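16S rRNA methyltransferase (Streptomyces sp. DSM 40477, PDB 3MQ2) methylates the N1 position of adenine 1408 in 16S rRNA, using S-adenosyl-L-methionine, and so confers resistance to aminoglycosides such as kanamycin, neomycin and apramycin. Local coordinates at residues 32-37 and 100-105; 41-46 and 78-83; 91-96 and 124-129; 138-143 and 210-215. All coordinates share one frame; numbering follows the deposited sequence.

Contact 1 of 4, residues 32-37 and 100-105; sequences LDVGTG and GELHVL. With SAH (S-adenosyl-L-homocysteine), chain C.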
loop_
_atom_site.group_PDB
_atom_site.type_symbol
_atom_site.label_atom_id
_atom_site.label_comp_id
_atom_site.label_asym_id
_atom_site.label_seq_id
_atom_site.Cartn_x
_atom_site.Cartn_y
_atom_site.Cartn_z
ATOM N N LEU A 32 -4.506 -3.266 -4.526
ATOM C CA LEU A 32 -3.527 -2.228 -4.867
ATOM C C LEU A 32 -2.602 -1.962 -3.687
ATOM O O LEU A 32 -3.076 -1.708 -2.582
ATOM C CB LEU A 32 -4.248 -0.931 -5.237
ATOM C CG LEU A 32 -3.359 0.285 -5.503
ATOM C CD1 LEU A 32 -2.494 0.049 -6.739
ATOM C CD2 LEU A 32 -4.202 1.532 -5.696
ATOM N N ASP A 33 -1.291 -2.016 -3.923
ATOM C CA ASP A 33 -0.313 -1.657 -2.898
ATOM C C ASP A 33 0.296 -0.307 -3.279
ATOM O O ASP A 33 0.907 -0.185 -4.336
ATOM C CB ASP A 33 0.790 -2.721 -2.796
ATOM C CG ASP A 33 1.678 -2.538 -1.569
ATOM O OD1 ASP A 33 1.193 -1.983 -0.564
ATOM O OD2 ASP A 33 2.857 -2.956 -1.596
ATOM N N VAL A 34 0.121 0.694 -2.423
ATOM C CA VAL A 34 0.599 2.049 -2.691
ATOM C C VAL A 34 1.901 2.316 -1.944
ATOM O O VAL A 34 1.958 2.186 -0.724
ATOM C CB VAL A 34 -0.466 3.095 -2.279
ATOM C CG1 VAL A 34 0.061 4.519 -2.494
ATOM C CG2 VAL A 34 -1.770 2.848 -3.050
ATOM N N GLY A 35 2.956 2.689 -2.671
ATOM C CA GLY A 35 4.259 2.876 -2.057
ATOM C C GLY A 35 4.939 1.553 -1.772
ATOM O O GLY A 35 5.399 1.307 -0.661
ATOM N N THR A 36 5.030 0.711 -2.794
ATOM C CA THR A 36 5.405 -0.693 -2.617
ATOM C C THR A 36 6.910 -0.924 -2.430
ATOM O O THR A 36 7.338 -2.021 -2.014
ATOM C CB THR A 36 4.877 -1.526 -3.798
ATOM O OG1 THR A 36 4.814 -2.914 -3.443
ATOM C CG2 THR A 36 5.764 -1.332 -5.028
ATOM N N GLY A 37 7.723 0.083 -2.737
ATOM C CA GLY A 37 9.157 -0.040 -2.505
ATOM C C GLY A 37 9.745 -1.121 -3.392
ATOM O O GLY A 37 9.533 -1.101 -4.605
ATOM N N GLY A 100 -10.570 -3.326 -4.948
ATOM C CA GLY A 100 -11.319 -3.958 -3.867
ATOM C C GLY A 100 -10.596 -4.067 -2.539
ATOM O O GLY A 100 -11.212 -4.327 -1.499
ATOM N N GLU A 101 -9.281 -3.881 -2.571
ATOM C CA GLU A 101 -8.475 -3.955 -1.358
ATOM C C GLU A 101 -7.255 -3.073 -1.570
ATOM O O GLU A 101 -6.602 -3.148 -2.617
ATOM C CB GLU A 101 -8.069 -5.404 -1.094
ATOM C CG GLU A 101 -7.113 -5.590 0.085
ATOM C CD GLU A 101 -7.010 -7.039 0.517
ATOM O OE1 GLU A 101 -6.046 -7.386 1.231
ATOM O OE2 GLU A 101 -7.898 -7.835 0.148
ATOM N N LEU A 102 -6.991 -2.209 -0.596
ATOM C CA LEU A 102 -5.926 -1.222 -0.687
ATOM C C LEU A 102 -4.957 -1.387 0.485
ATOM O O LEU A 102 -5.385 -1.440 1.640
ATOM C CB LEU A 102 -6.534 0.174 -0.644
ATOM C CG LEU A 102 -5.548 1.332 -0.608
ATOM C CD1 LEU A 102 -4.905 1.474 -1.977
ATOM C CD2 LEU A 102 -6.280 2.609 -0.227
ATOM N N HIS A 103 -3.661 -1.485 0.183
ATOM C CA HIS A 103 -2.626 -1.579 1.215
ATOM C C HIS A 103 -1.701 -0.377 1.158
ATOM O O HIS A 103 -1.300 0.057 0.081
ATOM C CB HIS A 103 -1.774 -2.843 1.039
ATOM C CG HIS A 103 -2.534 -4.120 1.170
ATOM N ND1 HIS A 103 -1.941 -5.354 0.991
ATOM C CD2 HIS A 103 -3.836 -4.368 1.446
ATOM C CE1 HIS A 103 -2.841 -6.302 1.161
ATOM N NE2 HIS A 103 -4.002 -5.730 1.442
ATOM N N VAL A 104 -1.370 0.161 2.326
ATOM C CA VAL A 104 -0.318 1.168 2.430
ATOM C C VAL A 104 0.568 0.730 3.581
ATOM O O VAL A 104 0.175 0.851 4.747
ATOM C CB VAL A 104 -0.871 2.565 2.749
ATOM C CG1 VAL A 104 0.296 3.591 2.843
ATOM C CG2 VAL A 104 -1.876 3.003 1.683
ATOM N N LEU A 105 1.748 0.204 3.270
ATOM C CA LEU A 105 2.553 -0.441 4.310
ATOM C C LEU A 105 3.823 0.340 4.611
ATOM O O LEU A 105 4.609 0.617 3.722
ATOM C CB LEU A 105 2.908 -1.877 3.910
ATOM C CG LEU A 105 1.764 -2.798 3.484
ATOM C CD1 LEU A 105 2.292 -4.214 3.287
ATOM C CD2 LEU A 105 0.652 -2.791 4.515
HETATM N N SAH C . 5.597 -0.701 1.463
HETATM C CA SAH C . 6.973 -1.038 1.141
HETATM C CB SAH C . 7.851 0.211 1.089
HETATM C CG SAH C . 7.627 1.185 2.241
HETATM S SD SAH C . 8.938 2.431 2.321
HETATM C C SAH C . 7.503 -2.012 2.176
HETATM O O SAH C . 8.615 -2.527 2.051
HETATM O OXT SAH C . 6.817 -2.289 3.159
HETATM C "C5'" SAH C . 7.715 3.648 1.768
HETATM C "C4'" SAH C . 7.631 3.717 0.247
HETATM O "O4'" SAH C . 6.647 4.663 -0.114
HETATM C "C3'" SAH C . 8.933 4.183 -0.407
HETATM O "O3'" SAH C . 9.290 3.275 -1.420
HETATM C "C2'" SAH C . 8.625 5.512 -1.062
HETATM O "O2'" SAH C . 9.252 5.619 -2.328
HETATM C "C1'" SAH C . 7.118 5.442 -1.198
HETATM N N9 SAH C . 6.445 6.746 -1.175
HETATM C C8 SAH C . 6.564 7.767 -0.268
HETATM N N7 SAH C . 5.727 8.771 -0.654
HETATM C C5 SAH C . 5.086 8.379 -1.786
HETATM C C6 SAH C . 4.141 8.987 -2.599
HETATM N N6 SAH C . 3.683 10.204 -2.318
HETATM N N1 SAH C . 3.673 8.308 -3.700
HETATM C C2 SAH C . 4.132 7.043 -4.002
HETATM N N3 SAH C . 5.077 6.441 -3.203
HETATM C C4 SAH C . 5.529 7.108 -2.114
HETATM O O HOH W 1 2.729 -0.136 0.733
HETATM O O HOH W 2 3.993 2.895 1.783
#
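Leu32 and Leu102 share a torsion, CG anti to the backbone N (chi1 175° in both), and the two side chains lie side by side on one face of the sheet, Leu32 CD2 3.8 Å from Leu102 CD1. The same CD1 of Leu102 also meets Val34 CG2 at 3.6 Å. On the other face, the Asp33 and His103 side chains cross at about a right angle, Asp33 OD1 resting 3.5 Å from His103 CB. Backbone bonds of a parallel pairing join the strands: Leu32 N to Glu101 O, His103 N to Leu32 O, and Val34 N to His103 O at 2.9 Å. The imidazole is gripped at both nitrogens, NE2 of His103 donating to the anti lone pair of Glu101 OE1 at 2.6 Å, while ND1 pairs with His41; Glu101 is itself salt-bridged to Arg52. Where the strands splay apart past Val34, a water bridges them, accepting from Leu105 N (2.7 Å) and hydrogen-bonded to Asp33 OD1 and Val34 O, which compete with other acceptors for its protons. Beyond it the amino group of SAH donates to Gly35 O at 2.9 Å and to Leu105 O at 2.8 Å. This is the glycine-containing turn after the first strand of a Rossmann-like methyltransferase, the S-adenosylmethionine site.

Contact 2 of 4, residues 41-46 and 78-83; sequences HPYKVA and GGLPNL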
loop_
_atom_site.group_PDB
_atom_site.type_symbol
_atom_site.label_atom_id
_atom_site.label_comp_id
_atom_site.label_asym_id
_atom_site.label_seq_id
_atom_site.Cartn_x
_atom_site.Cartn_y
_atom_site.Cartn_z
ATOM N N HIS A 41 6.093 -7.446 -1.062
ATOM C CA HIS A 41 4.778 -7.713 -0.484
ATOM C C HIS A 41 3.738 -8.101 -1.534
ATOM O O HIS A 41 3.077 -9.124 -1.416
ATOM C CB HIS A 41 4.297 -6.498 0.327
ATOM C CG HIS A 41 2.846 -6.549 0.694
ATOM N ND1 HIS A 41 2.327 -7.491 1.557
ATOM C CD2 HIS A 41 1.800 -5.783 0.301
ATOM C CE1 HIS A 41 1.025 -7.299 1.682
ATOM N NE2 HIS A 41 0.681 -6.265 0.934
ATOM N N PRO A 42 3.579 -7.276 -2.582
ATOM C CA PRO A 42 2.565 -7.641 -3.581
ATOM C C PRO A 42 2.923 -8.919 -4.337
ATOM O O PRO A 42 2.037 -9.610 -4.833
ATOM C CB PRO A 42 2.550 -6.431 -4.531
ATOM C CG PRO A 42 3.862 -5.726 -4.292
ATOM C CD PRO A 42 4.155 -5.942 -2.820
ATOM N N TYR A 43 4.209 -9.236 -4.418
ATOM C CA TYR A 43 4.618 -10.484 -5.046
ATOM C C TYR A 43 4.048 -11.642 -4.230
ATOM O O TYR A 43 3.466 -12.578 -4.784
ATOM C CB TYR A 43 6.141 -10.578 -5.135
ATOM C CG TYR A 43 6.612 -11.790 -5.901
ATOM C CD1 TYR A 43 6.851 -11.723 -7.268
ATOM C CD2 TYR A 43 6.808 -13.005 -5.257
ATOM C CE1 TYR A 43 7.279 -12.833 -7.978
ATOM C CE2 TYR A 43 7.229 -14.124 -5.963
ATOM C CZ TYR A 43 7.466 -14.030 -7.321
ATOM O OH TYR A 43 7.891 -15.140 -8.026
ATOM N N LYS A 44 4.197 -11.565 -2.910
ATOM C CA LYS A 44 3.568 -12.560 -2.039
ATOM C C LYS A 44 2.056 -12.591 -2.205
ATOM O O LYS A 44 1.467 -13.659 -2.351
ATOM C CB LYS A 44 3.920 -12.333 -0.564
ATOM C CG LYS A 44 3.038 -13.166 0.383
ATOM C CD LYS A 44 3.570 -13.176 1.805
ATOM C CE LYS A 44 2.800 -14.152 2.693
ATOM N NZ LYS A 44 3.410 -14.280 4.059
ATOM N N VAL A 45 1.418 -11.422 -2.191
ATOM C CA VAL A 45 -0.029 -11.379 -2.336
ATOM C C VAL A 45 -0.482 -12.041 -3.639
ATOM O O VAL A 45 -1.405 -12.860 -3.634
ATOM C CB VAL A 45 -0.581 -9.942 -2.215
ATOM C CG1 VAL A 45 -2.095 -9.909 -2.450
ATOM C CG2 VAL A 45 -0.247 -9.372 -0.844
ATOM N N ALA A 46 0.181 -11.709 -4.748
ATOM C CA ALA A 46 -0.189 -12.295 -6.034
ATOM C C ALA A 46 0.035 -13.808 -6.036
ATOM O O ALA A 46 -0.798 -14.564 -6.536
ATOM C CB ALA A 46 0.573 -11.618 -7.185
ATOM N N GLY A 78 9.654 -17.797 -11.692
ATOM C CA GLY A 78 9.075 -16.894 -10.713
ATOM C C GLY A 78 8.082 -15.902 -11.292
ATOM O O GLY A 78 7.619 -15.001 -10.594
ATOM N N GLY A 79 7.750 -16.058 -12.569
ATOM C CA GLY A 79 6.789 -15.175 -13.208
ATOM C C GLY A 79 5.395 -15.346 -12.627
ATOM O O GLY A 79 5.007 -16.458 -12.240
ATOM N N LEU A 80 4.652 -14.241 -12.556
ATOM C CA LEU A 80 3.260 -14.229 -12.114
ATOM C C LEU A 80 2.436 -13.381 -13.068
ATOM O O LEU A 80 2.774 -12.221 -13.312
ATOM C CB LEU A 80 3.144 -13.622 -10.714
ATOM C CG LEU A 80 3.784 -14.391 -9.559
ATOM C CD1 LEU A 80 3.722 -13.572 -8.280
ATOM C CD2 LEU A 80 3.090 -15.726 -9.372
ATOM N N PRO A 81 1.348 -13.948 -13.608
ATOM C CA PRO A 81 0.514 -13.236 -14.581
ATOM C C PRO A 81 -0.378 -12.187 -13.934
ATOM O O PRO A 81 -0.843 -11.281 -14.623
ATOM C CB PRO A 81 -0.375 -14.351 -15.139
ATOM C CG PRO A 81 -0.534 -15.284 -13.980
ATOM C CD PRO A 81 0.819 -15.293 -13.311
ATOM N N ASN A 82 -0.610 -12.318 -12.633
ATOM C CA ASN A 82 -1.593 -11.489 -11.932
ATOM C C ASN A 82 -0.949 -10.394 -11.095
ATOM O O ASN A 82 -1.454 -10.031 -10.039
ATOM C CB ASN A 82 -2.482 -12.355 -11.037
ATOM C CG ASN A 82 -1.696 -13.075 -9.945
ATOM O OD1 ASN A 82 -0.536 -13.450 -10.140
ATOM N ND2 ASN A 82 -2.326 -13.271 -8.791
ATOM N N LEU A 83 0.171 -9.877 -11.577
ATOM C CA LEU A 83 0.946 -8.889 -10.836
ATOM C C LEU A 83 1.453 -7.819 -11.794
ATOM O O LEU A 83 2.071 -8.118 -12.816
ATOM C CB LEU A 83 2.119 -9.581 -10.140
ATOM C CG LEU A 83 3.077 -8.719 -9.315
ATOM C CD1 LEU A 83 2.323 -7.880 -8.274
ATOM C CD2 LEU A 83 4.101 -9.635 -8.638
#
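Ala46 CB sits at the apolar centre, 3.9 Å from both Leu80 CD1 and Leu83 CB, on the side of helix 40-48 that faces the 78-83 segment. Next to it the Tyr43 side chain crosses both leucines at about a right angle. Leu80 CD1 lies over one face of the Tyr43 ring, 3.8 Å from the centroid and shifted a little toward the rim, a CH-pi contact; Leu83 CD2 touches Tyr43 CD1 at 3.7 Å. The other branch of Leu83, CD1, meets Pro42 CB. In Tyr43, CG is anti to the backbone N (chi1 -174°), and the hydroxyl at the far end of the ring reaches Gly78. There the Tyr43 hydroxyl donates to Gly78 O at 2.6 Å, in the carbonyl plane and on a lone pair, with the acceptor lying near the plane of the ring. Asn82 ND2 makes the second polar tie, giving a nearly straight bond (175°) of 3.0 Å to Ala46 O from within its own amide plane; it also bonds to Arg52 O, at the start of strand 52-58. Tyr43 additionally packs on Ile67 and Lys70 of helix 65-71. Both polar ties are neutral and end on main-chain carbonyls, so the segment leading into strand 83-87 is fixed to the helix by a greasy centre and two directional bonds, with no salt bridge across the two segments.

Contact 3 of 4, residues 91-96 and 124-129; sequences ERLPPL and RGMAAV. With SAH (S-adenosyl-L-homocysteine), chain C.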
loop_
_atom_site.group_PDB
_atom_site.type_symbol
_atom_site.label_atom_id
_atom_site.label_comp_id
_atom_site.label_asym_id
_atom_site.label_seq_id
_atom_site.Cartn_x
_atom_site.Cartn_y
_atom_site.Cartn_z
ATOM N N GLU A 91 0.106 11.078 -5.001
ATOM C CA GLU A 91 -0.504 12.348 -5.386
ATOM C C GLU A 91 -1.125 12.282 -6.776
ATOM O O GLU A 91 -2.100 12.980 -7.068
ATOM C CB GLU A 91 0.542 13.469 -5.364
ATOM C CG GLU A 91 0.960 13.921 -3.967
ATOM C CD GLU A 91 2.097 13.120 -3.376
ATOM O OE1 GLU A 91 2.476 12.072 -3.948
ATOM O OE2 GLU A 91 2.613 13.550 -2.322
ATOM N N ARG A 92 -0.536 11.465 -7.645
ATOM C CA ARG A 92 -1.001 11.338 -9.023
ATOM C C ARG A 92 -1.185 9.879 -9.392
ATOM O O ARG A 92 -0.439 9.318 -10.188
ATOM C CB ARG A 92 -0.019 11.986 -9.992
ATOM C CG ARG A 92 0.042 13.498 -9.899
ATOM C CD ARG A 92 0.970 14.019 -10.978
ATOM N NE ARG A 92 0.964 15.471 -11.055
ATOM C CZ ARG A 92 1.574 16.149 -12.018
ATOM N NH1 ARG A 92 2.246 15.494 -12.955
ATOM N NH2 ARG A 92 1.529 17.470 -12.026
ATOM N N LEU A 93 -2.196 9.264 -8.797
ATOM C CA LEU A 93 -2.427 7.845 -8.996
ATOM C C LEU A 93 -2.787 7.535 -10.446
ATOM O O LEU A 93 -3.353 8.367 -11.152
ATOM C CB LEU A 93 -3.542 7.372 -8.058
ATOM C CG LEU A 93 -3.108 7.359 -6.594
ATOM C CD1 LEU A 93 -4.314 7.281 -5.676
ATOM C CD2 LEU A 93 -2.164 6.200 -6.333
ATOM N N PRO A 94 -2.482 6.311 -10.888
ATOM C CA PRO A 94 -2.907 5.854 -12.212
ATOM C C PRO A 94 -4.432 5.825 -12.283
ATOM O O PRO A 94 -5.104 5.827 -11.246
ATOM C CB PRO A 94 -2.350 4.421 -12.288
ATOM C CG PRO A 94 -1.344 4.323 -11.194
ATOM C CD PRO A 94 -1.806 5.251 -10.125
ATOM N N PRO A 95 -4.977 5.802 -13.503
ATOM C CA PRO A 95 -6.422 5.795 -13.730
ATOM C C PRO A 95 -7.028 4.433 -13.412
ATOM O O PRO A 95 -7.609 3.783 -14.284
ATOM C CB PRO A 95 -6.533 6.110 -15.226
ATOM C CG PRO A 95 -5.289 5.568 -15.810
ATOM C CD PRO A 95 -4.216 5.775 -14.764
ATOM N N LEU A 96 -6.870 4.000 -12.163
ATOM C CA LEU A 96 -7.450 2.749 -11.694
ATOM C C LEU A 96 -8.871 2.998 -11.209
ATOM O O LEU A 96 -9.189 4.070 -10.705
ATOM C CB LEU A 96 -6.601 2.179 -10.549
ATOM C CG LEU A 96 -5.171 1.748 -10.889
ATOM C CD1 LEU A 96 -4.300 1.671 -9.642
ATOM C CD2 LEU A 96 -5.183 0.416 -11.609
ATOM N N ARG A 124 -8.548 10.942 -0.029
ATOM C CA ARG A 124 -9.625 10.996 -1.016
ATOM C C ARG A 124 -9.179 10.505 -2.383
ATOM O O ARG A 124 -9.954 9.870 -3.100
ATOM C CB ARG A 124 -10.193 12.414 -1.123
ATOM C CG ARG A 124 -11.032 12.804 0.079
ATOM C CD ARG A 124 -11.691 14.171 -0.112
ATOM N NE ARG A 124 -12.514 14.529 1.040
ATOM C CZ ARG A 124 -12.700 15.770 1.477
ATOM N NH1 ARG A 124 -12.134 16.791 0.847
ATOM N NH2 ARG A 124 -13.463 15.991 2.540
ATOM N N GLY A 125 -7.937 10.807 -2.752
ATOM C CA GLY A 125 -7.414 10.372 -4.035
ATOM C C GLY A 125 -7.271 8.861 -4.084
ATOM O O GLY A 125 -7.506 8.236 -5.120
ATOM N N MET A 126 -6.869 8.270 -2.959
ATOM C CA MET A 126 -6.736 6.824 -2.887
ATOM C C MET A 126 -8.116 6.176 -2.871
ATOM O O MET A 126 -8.333 5.153 -3.523
ATOM C CB MET A 126 -5.898 6.412 -1.672
ATOM C CG MET A 126 -4.398 6.618 -1.914
ATOM S SD MET A 126 -3.357 5.929 -0.601
ATOM C CE MET A 126 -3.732 7.091 0.712
ATOM N N ALA A 127 -9.050 6.784 -2.148
ATOM C CA ALA A 127 -10.409 6.263 -2.117
ATOM C C ALA A 127 -11.014 6.300 -3.521
ATOM O O ALA A 127 -11.831 5.458 -3.871
ATOM C CB ALA A 127 -11.282 7.044 -1.131
ATOM N N ALA A 128 -10.601 7.276 -4.329
ATOM C CA ALA A 128 -11.154 7.430 -5.676
ATOM C C ALA A 128 -10.996 6.184 -6.548
ATOM O O ALA A 128 -11.869 5.875 -7.367
ATOM C CB ALA A 128 -10.516 8.628 -6.381
ATOM N N VAL A 129 -9.876 5.483 -6.391
ATOM C CA VAL A 129 -9.600 4.320 -7.235
ATOM C C VAL A 129 -10.254 3.054 -6.696
ATOM O O VAL A 129 -10.200 2.001 -7.334
ATOM C CB VAL A 129 -8.079 4.069 -7.432
ATOM C CG1 VAL A 129 -7.404 5.313 -7.992
ATOM C CG2 VAL A 129 -7.420 3.628 -6.131
HETATM N N SAH C . 5.597 -0.701 1.463
HETATM C CA SAH C . 6.973 -1.038 1.141
HETATM C CB SAH C . 7.851 0.211 1.089
HETATM C CG SAH C . 7.627 1.185 2.241
HETATM S SD SAH C . 8.938 2.431 2.321
HETATM C C SAH C . 7.503 -2.012 2.176
HETATM O O SAH C . 8.615 -2.527 2.051
HETATM O OXT SAH C . 6.817 -2.289 3.159
HETATM C "C5'" SAH C . 7.715 3.648 1.768
HETATM C "C4'" SAH C . 7.631 3.717 0.247
HETATM O "O4'" SAH C . 6.647 4.663 -0.114
HETATM C "C3'" SAH C . 8.933 4.183 -0.407
HETATM O "O3'" SAH C . 9.290 3.275 -1.420
HETATM C "C2'" SAH C . 8.625 5.512 -1.062
HETATM O "O2'" SAH C . 9.252 5.619 -2.328
HETATM C "C1'" SAH C . 7.118 5.442 -1.198
HETATM N N9 SAH C . 6.445 6.746 -1.175
HETATM C C8 SAH C . 6.564 7.767 -0.268
HETATM N N7 SAH C . 5.727 8.771 -0.654
HETATM C C5 SAH C . 5.086 8.379 -1.786
HETATM C C6 SAH C . 4.141 8.987 -2.599
HETATM N N6 SAH C . 3.683 10.204 -2.318
HETATM N N1 SAH C . 3.673 8.308 -3.700
HETATM C C2 SAH C . 4.132 7.043 -4.002
HETATM N N3 SAH C . 5.077 6.441 -3.203
HETATM C C4 SAH C . 5.529 7.108 -2.114
#
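Leu96 and Val129 bring the backbones to 5.2 Å between CA atoms, with Val129 CA pointing a C-H at Leu96 O from 3.5 Å, and no hydrogen bond runs directly between the segments. Val129 packs on Leu96: Val129 CB lies 3.9 Å from Leu96 CB, and Val129 CG1 is 3.5 Å from Leu96 O. Leu93 makes the second apolar contact. Leu93 CD1 packs on helix 121-128, 3.4 Å from Gly125 O and 3.8 Å from Met126 CG. In the Rossmann-like fold this is where the connection from strand 83-87 to strand 99-105 meets helix 121-128, on the face of the sheet that carries Leu102 and Val104; Met126 touches both of these residues, and Leu93 and Pro94 touch Leu57 of strand 52-58. Pro95 centres an inverse gamma turn, with a weak bond of 2.7 Å from Leu96 N to Pro94 O. At the other end of the segment Glu91 turns away from the helix toward the ligand. Its chain bends at chi2 (87°), placing CD so that Glu91 OE1 can accept from the adenine N6 of SAH at 2.8 Å, while OE2 is bonded to Ser110 OG.

Contact 4 of 4, residues 138-143 and 210-215; sequences VALNLH and LALTGT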
loop_
_atom_site.group_PDB
_atom_site.type_symbol
_atom_site.label_atom_id
_atom_site.label_comp_id
_atom_site.label_asym_id
_atom_site.label_seq_id
_atom_site.Cartn_x
_atom_site.Cartn_y
_atom_site.Cartn_z
ATOM N N VAL A 138 -3.721 0.157 6.482
ATOM C CA VAL A 138 -2.611 1.098 6.584
ATOM C C VAL A 138 -1.757 0.628 7.744
ATOM O O VAL A 138 -2.229 0.561 8.879
ATOM C CB VAL A 138 -3.078 2.539 6.862
ATOM C CG1 VAL A 138 -1.870 3.441 7.091
ATOM C CG2 VAL A 138 -3.928 3.076 5.707
ATOM N N ALA A 139 -0.508 0.274 7.469
ATOM C CA ALA A 139 0.340 -0.230 8.542
ATOM C C ALA A 139 1.367 0.844 8.834
ATOM O O ALA A 139 2.298 1.060 8.051
ATOM C CB ALA A 139 1.001 -1.522 8.143
ATOM N N LEU A 140 1.169 1.550 9.941
ATOM C CA LEU A 140 2.047 2.664 10.273
ATOM C C LEU A 140 3.327 2.158 10.917
ATOM O O LEU A 140 3.284 1.361 11.844
ATOM C CB LEU A 140 1.360 3.620 11.241
ATOM C CG LEU A 140 0.138 4.372 10.735
ATOM C CD1 LEU A 140 -0.398 5.265 11.840
ATOM C CD2 LEU A 140 0.475 5.193 9.482
ATOM N N ASN A 141 4.462 2.623 10.404
ATOM C CA ASN A 141 5.746 2.379 11.051
ATOM C C ASN A 141 5.889 3.394 12.171
ATOM O O ASN A 141 6.077 4.589 11.918
ATOM C CB ASN A 141 6.874 2.559 10.034
ATOM C CG ASN A 141 8.249 2.276 10.621
ATOM O OD1 ASN A 141 8.417 2.159 11.836
ATOM N ND2 ASN A 141 9.253 2.183 9.745
ATOM N N LEU A 142 5.783 2.924 13.410
ATOM C CA LEU A 142 5.772 3.814 14.558
ATOM C C LEU A 142 7.136 4.493 14.781
ATOM O O LEU A 142 7.240 5.469 15.520
ATOM C CB LEU A 142 5.287 3.056 15.800
ATOM C CG LEU A 142 3.848 2.538 15.714
ATOM C CD1 LEU A 142 3.569 1.510 16.808
ATOM C CD2 LEU A 142 2.841 3.686 15.778
ATOM N N HIS A 143 8.170 4.018 14.090
ATOM C CA HIS A 143 9.476 4.649 14.220
ATOM C C HIS A 143 9.511 6.040 13.604
ATOM O O HIS A 143 10.464 6.792 13.813
ATOM C CB HIS A 143 10.592 3.740 13.685
ATOM C CG HIS A 143 10.794 2.526 14.525
ATOM N ND1 HIS A 143 11.790 2.433 15.476
ATOM C CD2 HIS A 143 10.088 1.372 14.607
ATOM C CE1 HIS A 143 11.702 1.266 16.089
ATOM N NE2 HIS A 143 10.670 0.609 15.587
ATOM N N LEU A 210 1.597 -0.132 13.848
ATOM C CA LEU A 210 0.192 -0.025 14.219
ATOM C C LEU A 210 -0.628 -0.230 12.948
ATOM O O LEU A 210 -0.451 0.496 11.973
ATOM C CB LEU A 210 -0.100 1.372 14.773
ATOM C CG LEU A 210 -1.511 1.673 15.272
ATOM C CD1 LEU A 210 -1.832 0.760 16.448
ATOM C CD2 LEU A 210 -1.635 3.134 15.674
ATOM N N ALA A 211 -1.521 -1.220 12.960
ATOM C CA ALA A 211 -2.365 -1.523 11.802
ATOM C C ALA A 211 -3.724 -0.842 11.890
ATOM O O ALA A 211 -4.460 -1.032 12.852
ATOM C CB ALA A 211 -2.553 -3.033 11.656
ATOM N N LEU A 212 -4.045 -0.059 10.867
ATOM C CA LEU A 212 -5.348 0.581 10.741
ATOM C C LEU A 212 -6.102 -0.143 9.645
ATOM O O LEU A 212 -5.637 -0.195 8.512
ATOM C CB LEU A 212 -5.174 2.051 10.334
ATOM C CG LEU A 212 -4.250 2.944 11.172
ATOM C CD1 LEU A 212 -4.121 4.322 10.538
ATOM C CD2 LEU A 212 -4.744 3.067 12.593
ATOM N N THR A 213 -7.268 -0.704 9.961
ATOM C CA THR A 213 -8.041 -1.386 8.930
ATOM C C THR A 213 -9.481 -0.892 8.899
ATOM O O THR A 213 -9.991 -0.332 9.871
ATOM C CB THR A 213 -8.023 -2.927 9.086
ATOM O OG1 THR A 213 -8.501 -3.295 10.391
ATOM C CG2 THR A 213 -6.603 -3.478 8.907
ATOM N N GLY A 214 -10.127 -1.100 7.766
ATOM C CA GLY A 214 -11.499 -0.671 7.617
ATOM C C GLY A 214 -11.951 -0.814 6.181
ATOM O O GLY A 214 -11.419 -1.632 5.420
ATOM N N THR A 215 -12.939 -0.004 5.822
ATOM C CA THR A 215 -13.535 -0.060 4.496
ATOM C C THR A 215 -13.652 1.345 3.930
ATOM O O THR A 215 -13.741 2.324 4.668
ATOM C CB THR A 215 -14.934 -0.713 4.526
ATOM O OG1 THR A 215 -15.795 0.056 5.367
ATOM C CG2 THR A 215 -14.855 -2.134 5.068
#
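Val138 and Leu212 form a hydrogen-bonded antiparallel pair, Val138 N reaching Leu212 O and Leu212 N reaching Val138 O, both at 2.8 Å. Two residues along, Leu140 and Leu210 repeat the pairing, with Leu140 N to Leu210 O at 2.8 Å and Leu210 N to Leu140 O at 3.0 Å. Between them Ala139 and Ala211 make a non-hydrogen-bonded pair, their CA atoms 4.4 Å apart, and both methyls emerge on the face opposite the large side chains. The leucine face is packed diagonally: with CG anti to the carbonyl carbon in both residues (chi1 -65° and -53°), Leu140 CD1 meets Leu212 CD1 at 4.1 Å, while Val138 and Leu212 lie CB to CB. Past the strand end, Leu142 folds back so that Leu142 CD2 covers Leu210 CB at 3.9 Å. Next to it the chain turns: Asn141 OD1 accepts from His143 N at 2.9 Å, an Asx turn at the start of the short 3-10 segment, and His143 NE2 is held by Asp208. Strand 209-216 is the antiparallel member between 134-141 and 176-184, the arrangement of strands 5, 7 and 6 in class I methyltransferases. Helices 109-116 and 160-173 cover the leucine face, through Leu112, Val115, Leu167 and Tyr171, while Ala139 lies beside Leu105 of strand 99-105.

In the fold
Contact 1 lies at the middle of the chain, its centre within about 2 Å of the chain's own, and touches each of the others. Contacts 1 and 4 are neighbours in one sheet, parallel pairing in the first and antiparallel in the second, joined by Val104 O to Ala139 N. Contact 2, about 14 Å out, joins a helix to a loop and meets the Asp33 and His103 face of contact 1 through His41. Contact 3 packs on the opposite face: Met126 on strand 99-105, Leu96 and Val129 on Leu32 of strand 29-34. All are buried, but chemistry differs: main-chain bonds dominate 1 and 4, side-chain donors serve 2, and apolar packing makes 3. Contacts 1 and 3 share SAH.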